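PDB 1IQ0: arginyl-trna synthetase from Thermus thermophilus, which probably catalyses the ATP-dependent attachment of L-arginine to its cognate tRNA, as a monomeric class I aminoacyl-tRNA synthetase. Local coordinates for residues Asp150-Ala162 against Ala199-Arg213. Sequence-based numbering, arbitrary orientation.
Sequences DDTGRQAAETLFA and AIEEVLHALERGELR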
# COMPACT_ATOMS: atom_id res chain seq x y z
N ASP A 150 15.69 3.26 -13.68
CA ASP A 150 17.14 3.14 -13.76
C ASP A 150 17.52 2.88 -15.22
O ASP A 150 17.84 1.76 -15.60
CB ASP A 150 17.62 1.98 -12.86
CG ASP A 150 19.15 1.94 -12.73
OD1 ASP A 150 19.83 2.71 -13.41
OD2 ASP A 150 19.67 1.12 -11.93
N ASP A 151 17.49 3.93 -16.03
CA ASP A 151 17.79 3.78 -17.45
C ASP A 151 19.27 3.69 -17.81
O ASP A 151 19.60 3.57 -18.98
CB ASP A 151 17.15 4.91 -18.25
CG ASP A 151 17.71 6.27 -17.88
OD1 ASP A 151 17.85 7.11 -18.78
OD2 ASP A 151 17.98 6.48 -16.68
N THR A 152 20.16 3.77 -16.81
CA THR A 152 21.60 3.68 -17.08
C THR A 152 22.18 2.44 -16.41
O THR A 152 23.40 2.31 -16.29
CB THR A 152 22.36 4.91 -16.52
OG1 THR A 152 22.31 4.91 -15.09
CG2 THR A 152 21.76 6.20 -17.04
N GLY A 153 21.31 1.53 -15.98
CA GLY A 153 21.79 0.35 -15.29
C GLY A 153 22.37 -0.74 -16.17
O GLY A 153 22.03 -0.86 -17.34
N ARG A 154 23.27 -1.54 -15.59
CA ARG A 154 23.89 -2.64 -16.31
C ARG A 154 22.83 -3.60 -16.85
O ARG A 154 22.99 -4.17 -17.92
CB ARG A 154 24.86 -3.40 -15.41
CG ARG A 154 25.46 -4.63 -16.09
CD ARG A 154 26.45 -5.37 -15.20
NE ARG A 154 27.83 -5.01 -15.50
CZ ARG A 154 28.39 -3.85 -15.17
NH1 ARG A 154 27.68 -2.93 -14.54
NH2 ARG A 154 29.66 -3.61 -15.48
N GLN A 155 21.74 -3.78 -16.10
CA GLN A 155 20.69 -4.69 -16.55
C GLN A 155 20.08 -4.23 -17.87
O GLN A 155 19.80 -5.04 -18.75
CB GLN A 155 19.60 -4.84 -15.48
CG GLN A 155 20.10 -5.53 -14.22
CD GLN A 155 20.86 -6.82 -14.53
OE1 GLN A 155 20.29 -7.78 -15.07
NE2 GLN A 155 22.14 -6.85 -14.19
N ALA A 156 19.89 -2.92 -18.01
CA ALA A 156 19.34 -2.37 -19.25
C ALA A 156 20.40 -2.47 -20.35
O ALA A 156 20.09 -2.69 -21.52
CB ALA A 156 18.94 -0.92 -19.06
N ALA A 157 21.66 -2.31 -19.98
CA ALA A 157 22.74 -2.40 -20.96
C ALA A 157 22.81 -3.82 -21.51
O ALA A 157 22.99 -4.02 -22.70
CB ALA A 157 24.08 -2.02 -20.32
N GLU A 158 22.65 -4.81 -20.64
CA GLU A 158 22.72 -6.19 -21.09
C GLU A 158 21.65 -6.55 -22.10
O GLU A 158 21.93 -7.24 -23.07
CB GLU A 158 22.66 -7.16 -19.92
CG GLU A 158 23.84 -7.03 -18.98
CD GLU A 158 23.96 -8.21 -18.04
OE1 GLU A 158 22.93 -8.66 -17.49
OE2 GLU A 158 25.09 -8.68 -17.84
N THR A 159 20.41 -6.08 -21.89
CA THR A 159 19.38 -6.44 -22.84
C THR A 159 19.57 -5.70 -24.16
O THR A 159 19.40 -6.29 -25.22
CB THR A 159 17.94 -6.17 -22.31
OG1 THR A 159 17.68 -4.77 -22.30
CG2 THR A 159 17.79 -6.72 -20.92
N LEU A 160 19.92 -4.42 -24.09
CA LEU A 160 20.14 -3.66 -25.32
C LEU A 160 21.30 -4.26 -26.11
O LEU A 160 21.28 -4.30 -27.34
CB LEU A 160 20.41 -2.18 -25.01
CG LEU A 160 19.23 -1.45 -24.37
CD1 LEU A 160 19.55 0.04 -24.19
CD2 LEU A 160 18.01 -1.62 -25.26
N PHE A 161 22.32 -4.74 -25.40
CA PHE A 161 23.46 -5.37 -26.06
C PHE A 161 22.99 -6.67 -26.73
O PHE A 161 23.30 -6.92 -27.90
CB PHE A 161 24.56 -5.70 -25.05
CG PHE A 161 25.62 -6.61 -25.61
CD1 PHE A 161 26.53 -6.14 -26.55
CD2 PHE A 161 25.67 -7.95 -25.23
CE1 PHE A 161 27.47 -6.99 -27.12
CE2 PHE A 161 26.61 -8.81 -25.79
CZ PHE A 161 27.52 -8.33 -26.74
N ALA A 162 22.25 -7.49 -25.98
CA ALA A 162 21.74 -8.76 -26.49
C ALA A 162 20.90 -8.59 -27.76
O ALA A 162 21.03 -9.36 -28.71
CB ALA A 162 20.93 -9.47 -25.42
N ALA A 199 32.31 -6.12 -24.52
CA ALA A 199 31.34 -5.58 -25.46
C ALA A 199 30.14 -4.98 -24.71
O ALA A 199 29.60 -3.94 -25.10
CB ALA A 199 30.87 -6.67 -26.43
N ILE A 200 29.74 -5.63 -23.63
CA ILE A 200 28.62 -5.13 -22.82
C ILE A 200 29.00 -3.79 -22.17
O ILE A 200 28.18 -2.88 -22.09
CB ILE A 200 28.21 -6.15 -21.74
CG1 ILE A 200 27.47 -7.33 -22.39
CG2 ILE A 200 27.35 -5.49 -20.68
CD1 ILE A 200 27.16 -8.47 -21.44
N GLU A 201 30.25 -3.68 -21.72
CA GLU A 201 30.72 -2.44 -21.09
C GLU A 201 30.63 -1.27 -22.06
O GLU A 201 30.36 -0.13 -21.65
CB GLU A 201 32.18 -2.58 -20.62
CG GLU A 201 32.44 -3.70 -19.62
CD GLU A 201 31.78 -3.48 -18.26
OE1 GLU A 201 31.82 -4.41 -17.43
OE2 GLU A 201 31.23 -2.38 -18.02
N GLU A 202 30.85 -1.54 -23.34
CA GLU A 202 30.79 -0.49 -24.36
C GLU A 202 29.37 0.07 -24.48
O GLU A 202 29.19 1.27 -24.67
CB GLU A 202 31.24 -1.03 -25.73
CG GLU A 202 32.75 -1.13 -25.89
CD GLU A 202 33.16 -1.61 -27.27
OE1 GLU A 202 32.70 -1.03 -28.27
OE2 GLU A 202 33.96 -2.57 -27.34
N VAL A 203 28.37 -0.80 -24.39
CA VAL A 203 26.99 -0.33 -24.46
C VAL A 203 26.65 0.39 -23.16
O VAL A 203 25.94 1.39 -23.16
CB VAL A 203 26.00 -1.50 -24.67
CG1 VAL A 203 24.57 -0.99 -24.53
CG2 VAL A 203 26.20 -2.11 -26.07
N LEU A 204 27.19 -0.11 -22.05
CA LEU A 204 26.93 0.49 -20.74
C LEU A 204 27.43 1.93 -20.75
O LEU A 204 26.77 2.82 -20.20
CB LEU A 204 27.66 -0.29 -19.64
CG LEU A 204 26.98 -0.46 -18.27
CD1 LEU A 204 28.07 -0.67 -17.20
CD2 LEU A 204 26.11 0.75 -17.93
N HIS A 205 28.59 2.16 -21.35
CA HIS A 205 29.17 3.50 -21.43
C HIS A 205 28.24 4.42 -22.23
O HIS A 205 27.97 5.55 -21.81
CB HIS A 205 30.55 3.43 -22.11
CG HIS A 205 31.24 4.76 -22.23
ND1 HIS A 205 31.47 5.37 -23.44
CD2 HIS A 205 31.75 5.58 -21.28
CE1 HIS A 205 32.10 6.51 -23.24
NE2 HIS A 205 32.28 6.66 -21.94
N ALA A 206 27.75 3.94 -23.36
CA ALA A 206 26.84 4.75 -24.17
C ALA A 206 25.53 4.96 -23.42
O ALA A 206 24.92 6.04 -23.49
CB ALA A 206 26.58 4.07 -25.52
N LEU A 207 25.09 3.94 -22.70
CA LEU A 207 23.86 4.03 -21.94
C LEU A 207 24.04 5.11 -20.86
O LEU A 207 23.18 5.98 -20.70
CB LEU A 207 23.53 2.69 -21.28
CG LEU A 207 22.16 2.60 -20.60
CD1 LEU A 207 21.06 2.58 -21.67
CD2 LEU A 207 22.10 1.32 -19.76
N GLU A 208 25.16 5.04 -20.15
CA GLU A 208 25.46 6.01 -19.09
C GLU A 208 25.55 7.44 -19.61
O GLU A 208 25.29 8.39 -18.87
CB GLU A 208 26.75 5.61 -18.36
CG GLU A 208 26.57 4.38 -17.44
CD GLU A 208 27.83 3.93 -16.72
OE1 GLU A 208 28.90 4.56 -16.88
OE2 GLU A 208 27.76 2.94 -15.97
N ARG A 209 25.89 7.61 -20.89
CA ARG A 209 25.99 8.94 -21.49
C ARG A 209 24.61 9.46 -21.89
O ARG A 209 24.48 10.56 -22.43
CB ARG A 209 26.87 8.91 -22.74
CG ARG A 209 28.27 8.36 -22.51
CD ARG A 209 29.04 8.28 -23.82
NE ARG A 209 30.10 9.27 -23.83
CZ ARG A 209 30.10 10.38 -24.56
NH1 ARG A 209 29.09 10.67 -25.37
NH2 ARG A 209 31.10 11.22 -24.42
N GLY A 210 23.58 8.65 -21.64
CA GLY A 210 22.22 9.03 -21.98
C GLY A 210 21.90 8.94 -23.46
O GLY A 210 20.96 9.58 -23.93
N GLU A 211 22.66 8.13 -24.19
CA GLU A 211 22.45 8.01 -25.63
C GLU A 211 21.52 6.88 -26.09
O GLU A 211 21.29 6.72 -27.29
CB GLU A 211 23.82 7.90 -26.32
CG GLU A 211 24.55 9.24 -26.40
CD GLU A 211 26.04 9.11 -26.68
OE1 GLU A 211 26.44 8.14 -27.37
OE2 GLU A 211 26.81 9.98 -26.24
N LEU A 212 20.98 6.11 -25.14
CA LEU A 212 20.06 5.03 -25.48
C LEU A 212 18.73 5.15 -24.73
O LEU A 212 18.05 4.15 -24.50
CB LEU A 212 20.67 3.66 -25.14
CG LEU A 212 21.82 3.05 -25.95
CD1 LEU A 212 21.50 3.12 -27.45
CD2 LEU A 212 23.10 3.77 -25.65
N ARG A 213 18.35 6.36 -24.35
CA ARG A 213 17.11 6.50 -23.61
C ARG A 213 15.87 6.02 -24.38
O ARG A 213 15.02 5.33 -23.81
CB ARG A 213 16.86 7.94 -23.15
CG ARG A 213 15.67 7.98 -22.18
CD ARG A 213 14.99 9.32 -22.03
NE ARG A 213 15.60 10.14 -21.00
CZ ARG A 213 14.92 10.83 -20.10
NH1 ARG A 213 13.59 10.81 -20.08
NH2 ARG A 213 15.57 11.56 -19.21
O HOH W 1 25.47 2.27 -14.72
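Phe161 and Ile200 meet at the tight end of this helix-helix contact, where the isoleucine CG1 lies over one face of the ring, 3.9 Å from its centroid, in a CH-pi contact. With CG anti to the backbone N (chi1 168°), the ring lies against helix 199-208: Val203 CG2 stands at its edge and Ala199 CB comes obliquely to Phe161 CE1 at 3.5 Å. Trimming Phe161 to an alanine would probably leave Ile200 CG1 without its aromatic face and open a gap beside Ala199 and Val203. The helix segments cross at 117°, their axes 8.6 Å apart, consistent with the small Ala157 at the crossing, its CB 3.8 Å from Leu204 CA. Farther along, Leu207 pushes its forked end into the type I turn Asp150-Gly153, whose last residue is the N-cap of helix 154-162; CD2 reaches Ala157 CB at 3.9 Å and also faces Gly153 O, while CD1 touches Leu160 CD1. Within the same turn, Asp151 OD1 lies 4.4 Å from Arg213 NE, well out of the guanidinium plane, a pairing of charges only; OD1 is hydrogen-bonded to Ser241 OG, and Arg213 forms its salt bridge with Asp242.

The solvent side is looser and polar. Arg154 NH2 forms a salt bridge to the syn side of Glu201 OE1 at 3.0 Å, bent to 138° at the hydrogen, with Leu204 CD1 over one guanidinium face. Nearby, a water donates to both Thr152 O (2.6 Å) and Glu208 OE2, bridging the turn to the last residue of helix 199-208. Both helices fall, in chain order, between neighbouring parallel strands 141-149 and 236-239 of the catalytic domain's sheet; the chemistry suggests cohesion mainly from apolar burial, with charge and water joining the exposed margin.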